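Local coordinates for Rik1-associated factor 1 (Schizosaccharomyces pombe, PDB 4O9D), which helps establish heterochromatin as a component of the Clr4 methyltransferase complex, which ubiquitylates and methylates histone H3, at residues Y203-F206 / N211-C214. Numbering follows the deposited sequence.
Sequences YDSF and NRGC
The ring of Tyr203 meets Cys214 in two ways, through the thiol and through the backbone. The sulfur approaches one face obliquely, SG standing 4.3 Å from the ring centroid and 44° off the normal, so that it leans over the CD1 side, a Cys sulfur-aromatic contact. At the ring edge, near its plane, lies the carbonyl oxygen of Cys214, with CD1 of Tyr203 3.4 Å from O of Cys214. Cys214 O also accepts the hydrogen bond from Tyr203 N, at 2.7 Å and almost in line with the carbonyl. With CG anti to its carbonyl carbon (chi1 -60°), the tyrosine ring stays beside its own backbone N and thus close to the oxygen that this N binds. The return bond, from Cys214 N to Tyr203 O, is weak at 3.4 Å.

Beyond this pair the two backbones come closer, with CA of Asp204 4.1 Å from CA of Gly213, and CA-H...O contacts join Gly213 to Tyr203 O and Asp204 to the carbonyl oxygen of Arg212. The latter oxygen is also gripped by a side chain: Ser205 OG donates to Arg212 O over 2.9 Å, arriving from above the carbonyl plane, 45° out of it. The serine hydroxyl thereby continues the cross-link past the backbone bonds between Tyr203 and Cys214, while the long arm of Arg212 leads away.

The contact illustrates how the regular backbone pairing of a beta hairpin gives way to side-chain and CA-H...O contacts where the chain enters the connecting loop, here between strands 198-204 and 214-219, the two middle strands of a four-stranded blade in the WD-repeat beta propeller. Strand 182-189 flanks residues 203-206, where Ser184 binds the Asp204 carboxylate, and Tyr203 also packs against Ala216 and Phe218 of strand 214-219.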
ATOM      1  N   TYR A 203     -10.136  -8.931   6.039  1.00 18.42           N
ATOM      2  CA  TYR A 203     -11.480  -8.643   5.556  1.00 20.68           C
ATOM      3  C   TYR A 203     -12.099  -7.425   6.257  1.00 22.43           C
ATOM      4  O   TYR A 203     -11.816  -7.154   7.436  1.00 21.51           O
ATOM      5  CB  TYR A 203     -12.399  -9.868   5.758  1.00 20.59           C
ATOM      6  CG  TYR A 203     -11.957 -11.124   5.034  1.00 19.48           C
ATOM      7  CD1 TYR A 203     -10.968 -11.953   5.563  1.00 23.15           C
ATOM      8  CD2 TYR A 203     -12.560 -11.515   3.841  1.00 23.78           C
ATOM      9  CE1 TYR A 203     -10.564 -13.130   4.901  1.00 22.15           C
ATOM     10  CE2 TYR A 203     -12.151 -12.679   3.168  1.00 18.98           C
ATOM     11  CZ  TYR A 203     -11.173 -13.481   3.708  1.00 22.99           C
ATOM     12  OH  TYR A 203     -10.785 -14.632   3.045  1.00 21.32           O
ATOM     13  N   ASP A 204     -12.950  -6.703   5.539  1.00 20.86           N
ATOM     14  CA  ASP A 204     -13.725  -5.627   6.144  1.00 23.09           C
ATOM     15  C   ASP A 204     -15.150  -5.699   5.592  1.00 26.89           C
ATOM     16  O   ASP A 204     -15.460  -6.609   4.850  1.00 24.34           O
ATOM     17  CB  ASP A 204     -13.063  -4.263   5.915  1.00 27.50           C
ATOM     18  CG  ASP A 204     -12.873  -3.919   4.429  1.00 33.61           C
ATOM     19  OD1 ASP A 204     -13.483  -4.574   3.550  1.00 34.76           O
ATOM     20  OD2 ASP A 204     -12.130  -2.949   4.143  1.00 34.15           O
ATOM     21  N   SER A 205     -16.015  -4.763   5.958  1.00 33.09           N
ATOM     22  CA  SER A 205     -17.421  -4.857   5.589  1.00 37.19           C
ATOM     23  C   SER A 205     -18.030  -3.522   5.161  1.00 42.13           C
ATOM     24  O   SER A 205     -18.202  -2.622   5.971  1.00 52.06           O
ATOM     25  CB  SER A 205     -18.213  -5.405   6.771  1.00 36.94           C
ATOM     26  OG  SER A 205     -17.964  -4.603   7.926  1.00 39.42           O
ATOM     27  N   PHE A 206     -18.405  -3.413   3.887  1.00 49.84           N
ATOM     28  CA  PHE A 206     -19.006  -2.176   3.369  1.00 52.43           C
ATOM     29  C   PHE A 206     -20.524  -2.139   3.546  1.00 57.88           C
ATOM     30  O   PHE A 206     -21.140  -1.072   3.469  1.00 58.49           O
ATOM     31  CB  PHE A 206     -18.672  -2.006   1.888  1.00 54.35           C
ATOM     32  CG  PHE A 206     -17.217  -1.788   1.622  1.00 48.23           C
ATOM     33  CD1 PHE A 206     -16.341  -2.858   1.585  1.00 42.33           C
ATOM     34  CD2 PHE A 206     -16.727  -0.517   1.412  1.00 52.00           C
ATOM     35  CE1 PHE A 206     -15.008  -2.666   1.338  1.00 43.31           C
ATOM     36  CE2 PHE A 206     -15.392  -0.312   1.162  1.00 47.36           C
ATOM     37  CZ  PHE A 206     -14.528  -1.386   1.131  1.00 51.70           C
ATOM     38  N   ASN A 211     -18.365  -1.990  11.549  1.00 36.62           N
ATOM     39  CA  ASN A 211     -16.924  -2.255  11.631  1.00 34.55           C
ATOM     40  C   ASN A 211     -16.646  -3.749  11.895  1.00 28.39           C
ATOM     41  O   ASN A 211     -16.101  -4.122  12.932  1.00 30.10           O
ATOM     42  CB  ASN A 211     -16.254  -1.383  12.709  1.00 31.29           C
ATOM     43  CG  ASN A 211     -15.899   0.042  12.214  1.00 33.05           C
ATOM     44  OD1 ASN A 211     -15.870   0.324  11.018  1.00 32.75           O
ATOM     45  ND2 ASN A 211     -15.594   0.922  13.152  1.00 29.95           N
ATOM     46  N   ARG A 212     -17.033  -4.596  10.942  1.00 27.02           N
ATOM     47  CA  ARG A 212     -16.799  -6.039  11.031  1.00 27.79           C
ATOM     48  C   ARG A 212     -15.852  -6.506   9.944  1.00 24.00           C
ATOM     49  O   ARG A 212     -15.560  -5.771   9.021  1.00 26.14           O
ATOM     50  CB  ARG A 212     -18.113  -6.785  10.860  1.00 30.79           C
ATOM     51  CG  ARG A 212     -19.277  -6.019  11.385  1.00 37.21           C
ATOM     52  CD  ARG A 212     -19.263  -6.048  12.869  1.00 43.42           C
ATOM     53  NE  ARG A 212     -19.666  -7.358  13.366  1.00 46.16           N
ATOM     54  CZ  ARG A 212     -20.303  -7.548  14.513  1.00 46.67           C
ATOM     55  NH1 ARG A 212     -20.604  -6.508  15.283  1.00 47.92           N
ATOM     56  NH2 ARG A 212     -20.632  -8.778  14.890  1.00 46.96           N
ATOM     57  N   GLY A 213     -15.412  -7.752  10.059  1.00 24.76           N
ATOM     58  CA  GLY A 213     -14.399  -8.312   9.182  1.00 22.76           C
ATOM     59  C   GLY A 213     -13.677  -9.394   9.952  1.00 24.56           C
ATOM     60  O   GLY A 213     -14.173  -9.895  10.990  1.00 21.70           O
ATOM     61  N   CYS A 214     -12.493  -9.743   9.470  1.00 21.68           N
ATOM     62  CA  CYS A 214     -11.663 -10.745  10.143  1.00 22.17           C
ATOM     63  C   CYS A 214     -10.307 -10.872   9.430  1.00 22.20           C
ATOM     64  O   CYS A 214     -10.071 -10.230   8.401  1.00 21.30           O
ATOM     65  CB  CYS A 214     -12.370 -12.096  10.149  1.00 23.93           C
ATOM     66  SG  CYS A 214     -12.712 -12.732   8.498  1.00 27.22           S
TER